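Local coordinates for protein ribosome-binding factor A (Thermus thermophilus, PDB 2DYJ) that assists late maturation of the 30S ribosomal subunit, associating with free 30S subunits and being required for efficient 16S rRNA processing, at residues Ala10-Ala15 and Arg75-Arg80; Arg14-Glu19 and Ser43-Tyr48; Asp25-Leu30 and Leu62-Arg67. All coordinates share one frame; numbering follows the deposited sequence.

Interaction 1. Residues Ala10-Ala15 and Arg75-Arg80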
ATOM      1  N   ALA A  10       7.158   1.080  -8.777  1.00 21.37           N
ATOM      2  CA  ALA A  10       6.044   1.197  -9.711  1.00 19.92           C
ATOM      3  C   ALA A  10       5.231  -0.110  -9.744  1.00 21.20           C
ATOM      4  O   ALA A  10       3.994  -0.086  -9.758  1.00 20.17           O
ATOM      5  CB  ALA A  10       6.563   1.534 -11.107  1.00 25.93           C
ATOM      6  N   GLN A  11       5.911  -1.254  -9.748  1.00 18.35           N
ATOM      7  CA  GLN A  11       5.204  -2.528  -9.761  1.00 23.96           C
ATOM      8  C   GLN A  11       4.391  -2.716  -8.473  1.00 21.63           C
ATOM      9  O   GLN A  11       3.246  -3.167  -8.511  1.00 21.26           O
ATOM     10  CB  GLN A  11       6.182  -3.706  -9.901  1.00 30.48           C
ATOM     11  CG  GLN A  11       6.996  -3.730 -11.187  1.00 35.84           C
ATOM     12  CD  GLN A  11       7.857  -4.988 -11.318  1.00 46.04           C
ATOM     13  OE1 GLN A  11       8.500  -5.214 -12.348  1.00 47.85           O
ATOM     14  NE2 GLN A  11       7.871  -5.810 -10.272  1.00 42.71           N
ATOM     15  N   LEU A  12       5.001  -2.399  -7.335  1.00 20.26           N
ATOM     16  CA  LEU A  12       4.331  -2.534  -6.044  1.00 18.49           C
ATOM     17  C   LEU A  12       3.121  -1.608  -5.939  1.00 13.74           C
ATOM     18  O   LEU A  12       2.093  -1.984  -5.377  1.00 18.60           O
ATOM     19  CB  LEU A  12       5.316  -2.242  -4.891  1.00 16.94           C
ATOM     20  CG  LEU A  12       6.404  -3.296  -4.633  1.00 24.79           C
ATOM     21  CD1 LEU A  12       7.475  -2.758  -3.663  1.00 22.23           C
ATOM     22  CD2 LEU A  12       5.764  -4.536  -4.058  1.00 22.70           C
ATOM     23  N   LYS A  13       3.254  -0.390  -6.459  1.00 19.22           N
ATOM     24  CA  LYS A  13       2.170   0.589  -6.420  1.00 18.04           C
ATOM     25  C   LYS A  13       0.959   0.117  -7.218  1.00 24.78           C
ATOM     26  O   LYS A  13      -0.185   0.172  -6.741  1.00 24.14           O
ATOM     27  CB  LYS A  13       2.642   1.926  -6.981  1.00 15.41           C
ATOM     28  CG  LYS A  13       1.545   2.984  -7.072  1.00 20.58           C
ATOM     29  CD  LYS A  13       2.127   4.315  -7.517  1.00 28.58           C
ATOM     30  CE  LYS A  13       1.269   4.979  -8.583  1.00 38.41           C
ATOM     31  NZ  LYS A  13      -0.068   5.366  -8.069  1.00 41.73           N
ATOM     32  N   ARG A  14       1.202  -0.336  -8.444  1.00 22.82           N
ATOM     33  CA  ARG A  14       0.097  -0.796  -9.264  1.00 25.55           C
ATOM     34  C   ARG A  14      -0.503  -2.053  -8.637  1.00 18.78           C
ATOM     35  O   ARG A  14      -1.720  -2.218  -8.608  1.00 23.84           O
ATOM     36  CB  ARG A  14       0.567  -1.063 -10.700  1.00 27.60           C
ATOM     37  CG  ARG A  14      -0.543  -1.566 -11.608  1.00 41.73           C
ATOM     38  CD  ARG A  14      -0.113  -1.634 -13.073  1.00 47.94           C
ATOM     39  NE  ARG A  14      -1.100  -0.994 -13.947  1.00 52.77           N
ATOM     40  CZ  ARG A  14      -1.180   0.318 -14.157  1.00 53.69           C
ATOM     41  NH1 ARG A  14      -0.325   1.145 -13.567  1.00 56.47           N
ATOM     42  NH2 ARG A  14      -2.125   0.810 -14.945  1.00 58.58           N
ATOM     43  N   ALA A  15       0.343  -2.919  -8.086  1.00 20.13           N
ATOM     44  CA  ALA A  15      -0.144  -4.153  -7.465  1.00 17.53           C
ATOM     45  C   ALA A  15      -0.999  -3.900  -6.222  1.00 20.57           C
ATOM     46  O   ALA A  15      -2.067  -4.493  -6.042  1.00 17.94           O
ATOM     47  CB  ALA A  15       1.043  -5.068  -7.107  1.00 20.42           C
ATOM     48  N   ARG A  75       1.968 -13.020  -3.761  1.00 20.62           N
ATOM     49  CA  ARG A  75       1.471 -13.880  -4.833  1.00 28.91           C
ATOM     50  C   ARG A  75       1.718 -13.322  -6.229  1.00 29.22           C
ATOM     51  O   ARG A  75       1.565 -14.039  -7.216  1.00 30.69           O
ATOM     52  CB  ARG A  75      -0.028 -14.143  -4.638  1.00 28.65           C
ATOM     53  CG  ARG A  75      -0.329 -15.090  -3.480  1.00 28.26           C
ATOM     54  CD  ARG A  75      -1.799 -15.477  -3.428  1.00 26.23           C
ATOM     55  NE  ARG A  75      -2.644 -14.419  -2.893  1.00 30.13           N
ATOM     56  CZ  ARG A  75      -3.018 -14.302  -1.620  1.00 26.08           C
ATOM     57  NH1 ARG A  75      -2.630 -15.189  -0.707  1.00 24.90           N
ATOM     58  NH2 ARG A  75      -3.784 -13.282  -1.261  1.00 22.23           N
ATOM     59  N   ARG A  76       2.118 -12.057  -6.325  1.00 23.53           N
ATOM     60  CA  ARG A  76       2.338 -11.467  -7.635  1.00 25.81           C
ATOM     61  C   ARG A  76       3.633 -10.718  -7.872  1.00 26.51           C
ATOM     62  O   ARG A  76       3.903 -10.294  -9.001  1.00 23.14           O
ATOM     63  CB  ARG A  76       1.161 -10.567  -8.014  1.00 29.39           C
ATOM     64  CG  ARG A  76       0.749  -9.549  -6.977  1.00 31.14           C
ATOM     65  CD  ARG A  76      -0.531  -8.839  -7.416  1.00 28.94           C
ATOM     66  NE  ARG A  76      -0.335  -7.973  -8.583  1.00 30.83           N
ATOM     67  CZ  ARG A  76      -1.288  -7.194  -9.095  1.00 30.09           C
ATOM     68  NH1 ARG A  76      -2.499  -7.180  -8.554  1.00 22.13           N
ATOM     69  NH2 ARG A  76      -1.026  -6.402 -10.124  1.00 24.51           N
ATOM     70  N   VAL A  77       4.431 -10.546  -6.822  1.00 23.70           N
ATOM     71  CA  VAL A  77       5.707  -9.857  -6.954  1.00 26.75           C
ATOM     72  C   VAL A  77       6.798 -10.825  -6.544  1.00 29.62           C
ATOM     73  O   VAL A  77       6.667 -11.540  -5.549  1.00 32.93           O
ATOM     74  CB  VAL A  77       5.785  -8.595  -6.060  1.00 32.27           C
ATOM     75  CG1 VAL A  77       7.141  -7.907  -6.249  1.00 34.53           C
ATOM     76  CG2 VAL A  77       4.660  -7.642  -6.409  1.00 30.32           C
ATOM     77  N   ARG A  78       7.877 -10.856  -7.314  1.00 31.24           N
ATOM     78  CA  ARG A  78       8.971 -11.765  -7.016  1.00 29.82           C
ATOM     79  C   ARG A  78       9.993 -11.115  -6.094  1.00 28.64           C
ATOM     80  O   ARG A  78      10.789 -10.280  -6.521  1.00 30.37           O
ATOM     81  CB  ARG A  78       9.641 -12.214  -8.318  1.00 35.17           C
ATOM     82  CG  ARG A  78      10.432 -13.506  -8.186  1.00 41.52           C
ATOM     83  CD  ARG A  78       9.564 -14.606  -7.574  1.00 56.35           C
ATOM     84  NE  ARG A  78      10.301 -15.851  -7.355  1.00 63.14           N
ATOM     85  CZ  ARG A  78      10.719 -16.654  -8.329  1.00 67.11           C
ATOM     86  NH1 ARG A  78      10.470 -16.346  -9.598  1.00 67.21           N
ATOM     87  NH2 ARG A  78      11.392 -17.759  -8.036  1.00 69.12           N
ATOM     88  N   MET A  79       9.941 -11.492  -4.822  1.00 27.11           N
ATOM     89  CA  MET A  79      10.848 -10.992  -3.791  1.00 23.91           C
ATOM     90  C   MET A  79      10.915 -12.104  -2.750  1.00 23.62           C
ATOM     91  O   MET A  79       9.888 -12.660  -2.374  1.00 24.80           O
ATOM     92  CB  MET A  79      10.293  -9.724  -3.117  1.00 26.46           C
ATOM     93  CG  MET A  79      10.463  -8.420  -3.880  1.00 32.61           C
ATOM     94  SD  MET A  79       9.933  -6.983  -2.885  1.00 28.13           S
ATOM     95  CE  MET A  79      11.331  -6.867  -1.737  1.00 30.04           C
ATOM     96  N   ARG A  80      12.116 -12.435  -2.291  1.00 27.53           N
ATOM     97  CA  ARG A  80      12.262 -13.474  -1.291  1.00 25.09           C
ATOM     98  C   ARG A  80      11.473 -13.083  -0.056  1.00 27.83           C
ATOM     99  O   ARG A  80      10.733 -13.893   0.489  1.00 29.88           O
ATOM    100  CB  ARG A  80      13.734 -13.693  -0.968  1.00 30.30           C
ATOM    101  CG  ARG A  80      14.375 -14.768  -1.832  1.00 47.42           C
ATOM    102  CD  ARG A  80      14.198 -14.488  -3.326  1.00 57.70           C
ATOM    103  NE  ARG A  80      14.230 -15.717  -4.122  1.00 62.19           N
ATOM    104  CZ  ARG A  80      13.241 -16.605  -4.160  1.00 65.35           C
ATOM    105  NH1 ARG A  80      12.136 -16.402  -3.453  1.00 64.49           N
ATOM    106  NH2 ARG A  80      13.355 -17.699  -4.903  1.00 67.94           N
TER

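Interaction 2. Residues Arg14-Glu19 and Ser43-Tyr48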
ATOM      1  N   ARG A  14       1.202  -0.336  -8.444  1.00 22.82           N
ATOM      2  CA  ARG A  14       0.097  -0.796  -9.264  1.00 25.55           C
ATOM      3  C   ARG A  14      -0.503  -2.053  -8.637  1.00 18.78           C
ATOM      4  O   ARG A  14      -1.720  -2.218  -8.608  1.00 23.84           O
ATOM      5  CB  ARG A  14       0.567  -1.063 -10.700  1.00 27.60           C
ATOM      6  CG  ARG A  14      -0.543  -1.566 -11.608  1.00 41.73           C
ATOM      7  CD  ARG A  14      -0.113  -1.634 -13.073  1.00 47.94           C
ATOM      8  NE  ARG A  14      -1.100  -0.994 -13.947  1.00 52.77           N
ATOM      9  CZ  ARG A  14      -1.180   0.318 -14.157  1.00 53.69           C
ATOM     10  NH1 ARG A  14      -0.325   1.145 -13.567  1.00 56.47           N
ATOM     11  NH2 ARG A  14      -2.125   0.810 -14.945  1.00 58.58           N
ATOM     12  N   ALA A  15       0.343  -2.919  -8.086  1.00 20.13           N
ATOM     13  CA  ALA A  15      -0.144  -4.153  -7.465  1.00 17.53           C
ATOM     14  C   ALA A  15      -0.999  -3.900  -6.222  1.00 20.57           C
ATOM     15  O   ALA A  15      -2.067  -4.493  -6.042  1.00 17.94           O
ATOM     16  CB  ALA A  15       1.043  -5.068  -7.107  1.00 20.42           C
ATOM     17  N   LEU A  16      -0.520  -3.016  -5.362  1.00 18.82           N
ATOM     18  CA  LEU A  16      -1.227  -2.705  -4.127  1.00 23.84           C
ATOM     19  C   LEU A  16      -2.519  -1.932  -4.405  1.00 21.37           C
ATOM     20  O   LEU A  16      -3.532  -2.138  -3.741  1.00 23.66           O
ATOM     21  CB  LEU A  16      -0.292  -1.915  -3.200  1.00 24.34           C
ATOM     22  CG  LEU A  16      -0.572  -1.961  -1.696  1.00 27.74           C
ATOM     23  CD1 LEU A  16      -0.806  -3.391  -1.243  1.00 20.24           C
ATOM     24  CD2 LEU A  16       0.607  -1.348  -0.954  1.00 26.43           C
ATOM     25  N   ALA A  17      -2.492  -1.041  -5.387  1.00 17.81           N
ATOM     26  CA  ALA A  17      -3.697  -0.289  -5.718  1.00 22.83           C
ATOM     27  C   ALA A  17      -4.787  -1.285  -6.109  1.00 22.14           C
ATOM     28  O   ALA A  17      -5.953  -1.105  -5.768  1.00 20.01           O
ATOM     29  CB  ALA A  17      -3.417   0.693  -6.872  1.00 21.01           C
ATOM     30  N   GLU A  18      -4.409  -2.343  -6.822  1.00 22.27           N
ATOM     31  CA  GLU A  18      -5.380  -3.352  -7.231  1.00 21.00           C
ATOM     32  C   GLU A  18      -5.845  -4.230  -6.079  1.00 20.04           C
ATOM     33  O   GLU A  18      -7.025  -4.581  -5.994  1.00 15.62           O
ATOM     34  CB  GLU A  18      -4.797  -4.228  -8.342  1.00 23.47           C
ATOM     35  CG  GLU A  18      -4.678  -3.493  -9.668  1.00 29.00           C
ATOM     36  CD  GLU A  18      -4.043  -4.331 -10.765  1.00 32.94           C
ATOM     37  OE1 GLU A  18      -3.853  -3.803 -11.880  1.00 34.88           O
ATOM     38  OE2 GLU A  18      -3.731  -5.510 -10.511  1.00 33.03           O
ATOM     39  N   GLU A  19      -4.921  -4.602  -5.196  1.00 21.45           N
ATOM     40  CA  GLU A  19      -5.276  -5.434  -4.059  1.00 15.41           C
ATOM     41  C   GLU A  19      -6.157  -4.681  -3.065  1.00 19.24           C
ATOM     42  O   GLU A  19      -7.018  -5.270  -2.427  1.00 16.54           O
ATOM     43  CB  GLU A  19      -4.022  -5.965  -3.356  1.00 17.72           C
ATOM     44  CG  GLU A  19      -3.207  -6.927  -4.215  1.00 22.77           C
ATOM     45  CD  GLU A  19      -4.075  -7.995  -4.863  1.00 21.02           C
ATOM     46  OE1 GLU A  19      -4.988  -8.517  -4.186  1.00 25.49           O
ATOM     47  OE2 GLU A  19      -3.835  -8.315  -6.049  1.00 27.04           O
ATOM     48  N   SER A  43      12.987  -3.263   3.429  1.00 13.35           N
ATOM     49  CA  SER A  43      12.238  -3.807   4.567  1.00 15.24           C
ATOM     50  C   SER A  43      10.826  -3.288   4.729  1.00 12.83           C
ATOM     51  O   SER A  43       9.949  -4.017   5.175  1.00 11.86           O
ATOM     52  CB  SER A  43      12.975  -3.531   5.875  1.00 14.25           C
ATOM     53  OG  SER A  43      14.193  -4.244   5.891  1.00 19.67           O
ATOM     54  N   VAL A  44      10.617  -2.021   4.395  1.00 10.74           N
ATOM     55  CA  VAL A  44       9.301  -1.409   4.550  1.00  8.88           C
ATOM     56  C   VAL A  44       8.910  -0.574   3.343  1.00 10.80           C
ATOM     57  O   VAL A  44       9.729   0.147   2.782  1.00 13.49           O
ATOM     58  CB  VAL A  44       9.276  -0.478   5.790  1.00 14.45           C
ATOM     59  CG1 VAL A  44       7.914   0.234   5.906  1.00 12.93           C
ATOM     60  CG2 VAL A  44       9.586  -1.277   7.042  1.00 12.08           C
ATOM     61  N   LEU A  45       7.638  -0.662   2.975  1.00 13.10           N
ATOM     62  CA  LEU A  45       7.102   0.120   1.866  1.00  7.71           C
ATOM     63  C   LEU A  45       6.123   1.109   2.483  1.00  8.69           C
ATOM     64  O   LEU A  45       5.169   0.718   3.176  1.00  9.89           O
ATOM     65  CB  LEU A  45       6.355  -0.783   0.864  1.00  9.52           C
ATOM     66  CG  LEU A  45       5.813  -0.067  -0.379  1.00 11.72           C
ATOM     67  CD1 LEU A  45       6.982   0.233  -1.309  1.00 12.69           C
ATOM     68  CD2 LEU A  45       4.785  -0.914  -1.097  1.00 13.66           C
ATOM     69  N   SER A  46       6.392   2.396   2.278  1.00 10.58           N
ATOM     70  CA  SER A  46       5.495   3.448   2.764  1.00  9.33           C
ATOM     71  C   SER A  46       4.522   3.636   1.620  1.00 13.81           C
ATOM     72  O   SER A  46       4.937   3.819   0.474  1.00 12.33           O
ATOM     73  CB  SER A  46       6.265   4.745   3.020  1.00 11.33           C
ATOM     74  OG  SER A  46       7.148   4.577   4.111  1.00 14.45           O
ATOM     75  N   VAL A  47       3.231   3.600   1.938  1.00  9.92           N
ATOM     76  CA  VAL A  47       2.160   3.694   0.945  1.00 11.39           C
ATOM     77  C   VAL A  47       1.345   4.937   1.240  1.00  8.21           C
ATOM     78  O   VAL A  47       0.741   5.042   2.297  1.00 11.94           O
ATOM     79  CB  VAL A  47       1.247   2.451   1.051  1.00 12.01           C
ATOM     80  CG1 VAL A  47       0.187   2.480  -0.053  1.00 12.96           C
ATOM     81  CG2 VAL A  47       2.093   1.156   0.967  1.00 12.29           C
ATOM     82  N   TYR A  48       1.350   5.884   0.309  1.00 16.57           N
ATOM     83  CA  TYR A  48       0.646   7.159   0.492  1.00 15.16           C
ATOM     84  C   TYR A  48      -0.708   7.117  -0.208  1.00 14.35           C
ATOM     85  O   TYR A  48      -0.791   6.914  -1.413  1.00 14.92           O
ATOM     86  CB  TYR A  48       1.528   8.279  -0.056  1.00 13.14           C
ATOM     87  CG  TYR A  48       2.893   8.317   0.602  1.00 14.08           C
ATOM     88  CD1 TYR A  48       3.102   8.993   1.807  1.00 11.25           C
ATOM     89  CD2 TYR A  48       3.961   7.600   0.062  1.00 12.47           C
ATOM     90  CE1 TYR A  48       4.344   8.938   2.457  1.00 15.83           C
ATOM     91  CE2 TYR A  48       5.198   7.545   0.701  1.00 12.99           C
ATOM     92  CZ  TYR A  48       5.384   8.210   1.892  1.00 16.83           C
ATOM     93  OH  TYR A  48       6.614   8.135   2.504  1.00 16.37           O
TER

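Interaction 3. Residues Asp25-Leu30 and Leu62-Arg67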
ATOM      1  N   ASP A  25     -13.734  -3.475   2.669  1.00 27.36           N
ATOM      2  CA  ASP A  25     -13.948  -2.495   3.733  1.00 27.54           C
ATOM      3  C   ASP A  25     -14.534  -1.171   3.206  1.00 24.81           C
ATOM      4  O   ASP A  25     -13.944  -0.498   2.347  1.00 18.88           O
ATOM      5  CB  ASP A  25     -12.632  -2.245   4.483  1.00 27.74           C
ATOM      6  CG  ASP A  25     -12.857  -1.707   5.882  1.00 29.70           C
ATOM      7  OD1 ASP A  25     -13.634  -0.752   6.008  1.00 18.86           O
ATOM      8  OD2 ASP A  25     -12.265  -2.226   6.857  1.00 35.47           O
ATOM      9  N   PRO A  26     -15.715  -0.782   3.710  1.00 25.50           N
ATOM     10  CA  PRO A  26     -16.332   0.471   3.260  1.00 21.87           C
ATOM     11  C   PRO A  26     -15.490   1.727   3.536  1.00 18.53           C
ATOM     12  O   PRO A  26     -15.659   2.754   2.866  1.00 18.59           O
ATOM     13  CB  PRO A  26     -17.685   0.480   3.984  1.00 28.21           C
ATOM     14  CG  PRO A  26     -17.511  -0.477   5.127  1.00 28.77           C
ATOM     15  CD  PRO A  26     -16.640  -1.552   4.561  1.00 26.55           C
ATOM     16  N   ARG A  27     -14.586   1.640   4.506  1.00 18.35           N
ATOM     17  CA  ARG A  27     -13.709   2.762   4.834  1.00 15.87           C
ATOM     18  C   ARG A  27     -12.740   3.032   3.681  1.00 18.03           C
ATOM     19  O   ARG A  27     -12.131   4.099   3.601  1.00 18.87           O
ATOM     20  CB  ARG A  27     -12.926   2.458   6.110  1.00 18.81           C
ATOM     21  CG  ARG A  27     -13.803   2.443   7.364  1.00 23.96           C
ATOM     22  CD  ARG A  27     -13.027   2.020   8.608  1.00 18.91           C
ATOM     23  NE  ARG A  27     -12.627   0.613   8.550  1.00 17.48           N
ATOM     24  CZ  ARG A  27     -11.870   0.021   9.475  1.00 22.80           C
ATOM     25  NH1 ARG A  27     -11.429   0.713  10.526  1.00 16.10           N
ATOM     26  NH2 ARG A  27     -11.563  -1.260   9.362  1.00 19.14           N
ATOM     27  N   LEU A  28     -12.622   2.069   2.772  1.00 13.43           N
ATOM     28  CA  LEU A  28     -11.715   2.194   1.626  1.00 11.40           C
ATOM     29  C   LEU A  28     -12.421   2.570   0.330  1.00 12.20           C
ATOM     30  O   LEU A  28     -11.794   2.575  -0.735  1.00 19.21           O
ATOM     31  CB  LEU A  28     -10.978   0.866   1.402  1.00 11.55           C
ATOM     32  CG  LEU A  28     -10.230   0.291   2.601  1.00 11.33           C
ATOM     33  CD1 LEU A  28      -9.596  -1.041   2.208  1.00 16.91           C
ATOM     34  CD2 LEU A  28      -9.166   1.269   3.073  1.00 17.56           C
ATOM     35  N   PHE A  29     -13.713   2.866   0.391  1.00 16.04           N
ATOM     36  CA  PHE A  29     -14.440   3.209  -0.837  1.00 15.60           C
ATOM     37  C   PHE A  29     -13.848   4.479  -1.471  1.00 20.11           C
ATOM     38  O   PHE A  29     -13.655   5.488  -0.795  1.00 13.70           O
ATOM     39  CB  PHE A  29     -15.936   3.393  -0.536  1.00 18.81           C
ATOM     40  CG  PHE A  29     -16.762   3.756  -1.748  1.00 27.96           C
ATOM     41  CD1 PHE A  29     -16.618   3.051  -2.944  1.00 32.11           C
ATOM     42  CD2 PHE A  29     -17.663   4.814  -1.702  1.00 34.11           C
ATOM     43  CE1 PHE A  29     -17.363   3.397  -4.079  1.00 38.46           C
ATOM     44  CE2 PHE A  29     -18.415   5.170  -2.834  1.00 26.69           C
ATOM     45  CZ  PHE A  29     -18.264   4.462  -4.020  1.00 32.14           C
ATOM     46  N   LEU A  30     -13.537   4.394  -2.762  1.00 16.53           N
ATOM     47  CA  LEU A  30     -12.961   5.491  -3.538  1.00 16.86           C
ATOM     48  C   LEU A  30     -11.542   5.890  -3.156  1.00 20.06           C
ATOM     49  O   LEU A  30     -11.023   6.902  -3.642  1.00 18.33           O
ATOM     50  CB  LEU A  30     -13.854   6.729  -3.477  1.00 17.72           C
ATOM     51  CG  LEU A  30     -15.267   6.511  -4.015  1.00 20.71           C
ATOM     52  CD1 LEU A  30     -15.991   7.861  -4.085  1.00 19.67           C
ATOM     53  CD2 LEU A  30     -15.191   5.859  -5.396  1.00 22.15           C
ATOM     54  N   LEU A  62      -6.557  -0.050   6.285  1.00 14.59           N
ATOM     55  CA  LEU A  62      -5.416  -0.602   5.554  1.00 10.36           C
ATOM     56  C   LEU A  62      -4.471  -1.278   6.527  1.00  9.40           C
ATOM     57  O   LEU A  62      -4.016  -2.406   6.302  1.00 12.04           O
ATOM     58  CB  LEU A  62      -4.684   0.515   4.809  1.00 12.13           C
ATOM     59  CG  LEU A  62      -5.462   1.115   3.638  1.00 14.78           C
ATOM     60  CD1 LEU A  62      -4.828   2.468   3.227  1.00 14.82           C
ATOM     61  CD2 LEU A  62      -5.457   0.099   2.477  1.00 13.32           C
ATOM     62  N   SER A  63      -4.174  -0.592   7.627  1.00  8.60           N
ATOM     63  CA  SER A  63      -3.274  -1.149   8.639  1.00 11.12           C
ATOM     64  C   SER A  63      -3.805  -2.504   9.131  1.00 14.30           C
ATOM     65  O   SER A  63      -3.049  -3.454   9.339  1.00 14.06           O
ATOM     66  CB  SER A  63      -3.162  -0.185   9.825  1.00 15.13           C
ATOM     67  OG  SER A  63      -2.412   0.956   9.458  1.00 19.58           O
ATOM     68  N   ARG A  64      -5.115  -2.590   9.320  1.00 14.44           N
ATOM     69  CA  ARG A  64      -5.696  -3.842   9.797  1.00 17.91           C
ATOM     70  C   ARG A  64      -5.561  -4.926   8.742  1.00 18.41           C
ATOM     71  O   ARG A  64      -5.416  -6.111   9.070  1.00 19.34           O
ATOM     72  CB  ARG A  64      -7.168  -3.653  10.151  1.00 21.22           C
ATOM     73  CG  ARG A  64      -7.824  -4.934  10.653  1.00 32.61           C
ATOM     74  CD  ARG A  64      -9.270  -4.715  11.001  1.00 41.13           C
ATOM     75  NE  ARG A  64      -9.933  -5.968  11.353  1.00 49.47           N
ATOM     76  CZ  ARG A  64     -11.219  -6.063  11.679  1.00 52.35           C
ATOM     77  NH1 ARG A  64     -11.982  -4.975  11.702  1.00 46.12           N
ATOM     78  NH2 ARG A  64     -11.742  -7.248  11.973  1.00 49.46           N
ATOM     79  N   ALA A  65      -5.587  -4.513   7.472  1.00 14.95           N
ATOM     80  CA  ALA A  65      -5.483  -5.436   6.351  1.00 16.42           C
ATOM     81  C   ALA A  65      -4.044  -5.689   5.932  1.00 17.04           C
ATOM     82  O   ALA A  65      -3.814  -6.374   4.943  1.00 13.79           O
ATOM     83  CB  ALA A  65      -6.259  -4.876   5.139  1.00 17.96           C
ATOM     84  N   GLU A  66      -3.076  -5.166   6.684  1.00 11.34           N
ATOM     85  CA  GLU A  66      -1.671  -5.283   6.276  1.00 14.85           C
ATOM     86  C   GLU A  66      -1.192  -6.694   6.003  1.00 15.15           C
ATOM     87  O   GLU A  66      -0.519  -6.932   5.011  1.00 10.74           O
ATOM     88  CB  GLU A  66      -0.734  -4.598   7.298  1.00 14.84           C
ATOM     89  CG  GLU A  66       0.697  -4.330   6.775  1.00 15.13           C
ATOM     90  CD  GLU A  66       1.713  -5.433   7.093  1.00 16.03           C
ATOM     91  OE1 GLU A  66       2.866  -5.322   6.620  1.00 16.95           O
ATOM     92  OE2 GLU A  66       1.384  -6.403   7.805  1.00 15.38           O
ATOM     93  N   ARG A  67      -1.534  -7.639   6.862  1.00 18.61           N
ATOM     94  CA  ARG A  67      -1.061  -8.994   6.620  1.00 17.33           C
ATOM     95  C   ARG A  67      -1.655  -9.628   5.376  1.00 16.58           C
ATOM     96  O   ARG A  67      -0.926 -10.276   4.622  1.00 19.16           O
ATOM     97  CB  ARG A  67      -1.277  -9.865   7.858  1.00 15.11           C
ATOM     98  CG  ARG A  67      -0.363  -9.433   8.995  1.00 24.29           C
ATOM     99  CD  ARG A  67      -0.233 -10.521  10.036  1.00 29.21           C
ATOM    100  NE  ARG A  67       0.874 -10.233  10.937  1.00 32.02           N
ATOM    101  CZ  ARG A  67       1.244 -11.024  11.934  1.00 39.64           C
ATOM    102  NH1 ARG A  67       0.587 -12.159  12.154  1.00 33.34           N
ATOM    103  NH2 ARG A  67       2.263 -10.675  12.712  1.00 35.87           N
TER

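Interaction 1. Residues Ala10-Ala15 and Arg75-Arg80
In this KH-type domain, L12 and A15 on the N-terminal helix 5-21 meet R76 and V77 in the loop that leads from helix 66-74 to strand 84-89. The contact ties the first helix of the fold to the approach to its last strand. No hydrogen bond crosses between the two segments. Their joint buried surface is 260 Å².

R76 lays its guanidinium group flat against the helix. A15 CA lies 3.5 Å above the guanidinium plane of R76, over its centre. The methyl group joins in, with A15 CB 3.5 Å from R76 NE. R76 CG stands between the backbone N and the carbonyl carbon (chi1 50°), and the chain then bends at chi3 (-68°), which turns the planar group over A15. R76 NH1 forms salt bridges to E18 and E19, both further along the same helix. These bonds limit rotation of the group and would be expected to offset its charge.

V77 is buried beside it and supplies the apolar half of the contact. Its CG2 branch faces the helix. L12 comes from one turn earlier than A15, and its side chain crosses that of V77 at about a right angle. L12 CD2 touches V77 CG2 at 4.0 Å. The same V77 CG2 methyl lies 4.5 Å from A15 CB.

Interaction 2. Residues Arg14-Glu19 and Ser43-Tyr48
L45 is the first residue along the 43-48 segment to meet the helix, through L16. L16 CD2 lies 4.2 Å from L45 CD2. The CB of L45 is directed at helix 5-21, and the residue is buried. This is the lighter of the two contacts that L16 makes here.

At S46 the chain turns its side chain to the other face of the sheet. S46 OG is hydrogen-bonded to E86 OE1 on strand 84-89. This alternation is that of a regular strand: L45 and V47 face the helix, and S46 between them does not. The strand is the central one of the three-stranded sheet in this KH-type domain. It runs antiparallel to strand 32-38 and parallel to strand 84-89. Helix 5-21 packs on one face of that sheet, and L16 is one of the side chains it sends into the core. L16 also touches L73 of helix 66-74 and L85 of strand 84-89.

V47 follows, and its side chain and that of L16 extend toward each other, tip to tip. L16 CG is anti to the backbone N (chi1 -156°), which carries CD2 out to the strand. L16 CD2 presses on V47 CG2 at 3.5 Å, tighter than usual for two carbons. The other branch is also near, with V47 CG1 4.0 Å from L16 CD2. V47 CG2 itself lies 4.0 Å from L45 CD2, so the three methyls form a compact triangle. The CA atoms of L16 and V47 are 8.8 Å apart, a gap bridged by side chains alone.

Interaction 3. Residues Asp25-Leu30 and Leu62-Arg67
L28 and L62 form the apolar centre of this contact. L28 CD2 lies 3.8 Å from L62 CG. The same L28 methyl is 3.9 Å from L62 CD2, so one branch of L28 rests against the fork of L62. Both residues are buried, and their side chains cross obliquely. The CB of L62 points away from the 25-30 segment. With CG anti to the carbonyl carbon (chi1 -69°), the far part of its side chain swings back to L28.

Beside the leucines, two arginines come close without bonding. R27 NH2 is 4.4 Å from R64 NH1. These are like charges, and they would be expected to repel each other in part.

The next shell is the carboxylate of D25, which fixes R27. R27 grips it side-on with two nitrogens. R27 NE reaches D25 OD1 at 3.1 Å with an N-H...O angle of 170°. R27 NH2 meets D25 OD2 at 2.8 Å in a salt bridge. Both nitrogens use the syn side of the carboxylate, and its oxygens lie close to the guanidinium plane. D25 OD1 also accepts from the backbone N of R27 at 3.0 Å, on its anti side, closing an Asx turn. The bidentate grip holds the R27 guanidinium in place, and the D25 charge probably eases the nearness of R64.

Further out, D25, R27 and L28 all touch A61 of helix 55-64. L62 also meets F87 of strand 84-89. A65 falls at the kink between helices 55-64 and 66-74, and it touches L23. RbfA proteins have this alanine-containing kink in place of the GxxG loop of other KH domains. The 3-10 turn at 26-28, in the loop between helix 5-21 and strand 32-38, lies against the end of helix 55-64.

Interactions 1 and 2 are neighbours on helix 5-21 and share R14 and A15. Their centres are about 8 Å apart. R76 of interaction 1 joins them, since its NH1 lies 2.9 Å from OE2 of E18 and 3.1 Å from OE2 of E19, both in the helical segment of interaction 2. The cores touch, with L12 CD1 3.8 Å from L45 CD1. Interaction 3 stands apart, its centre about 12 Å from that of interaction 2 and about 18 Å from that of interaction 1. Interactions 1 and 3 lie on opposite sides of the chain's centre. Together they join helix 5-21 to the central strand and the loop after helix 66-74, and the 25-30 loop to helix 55-64.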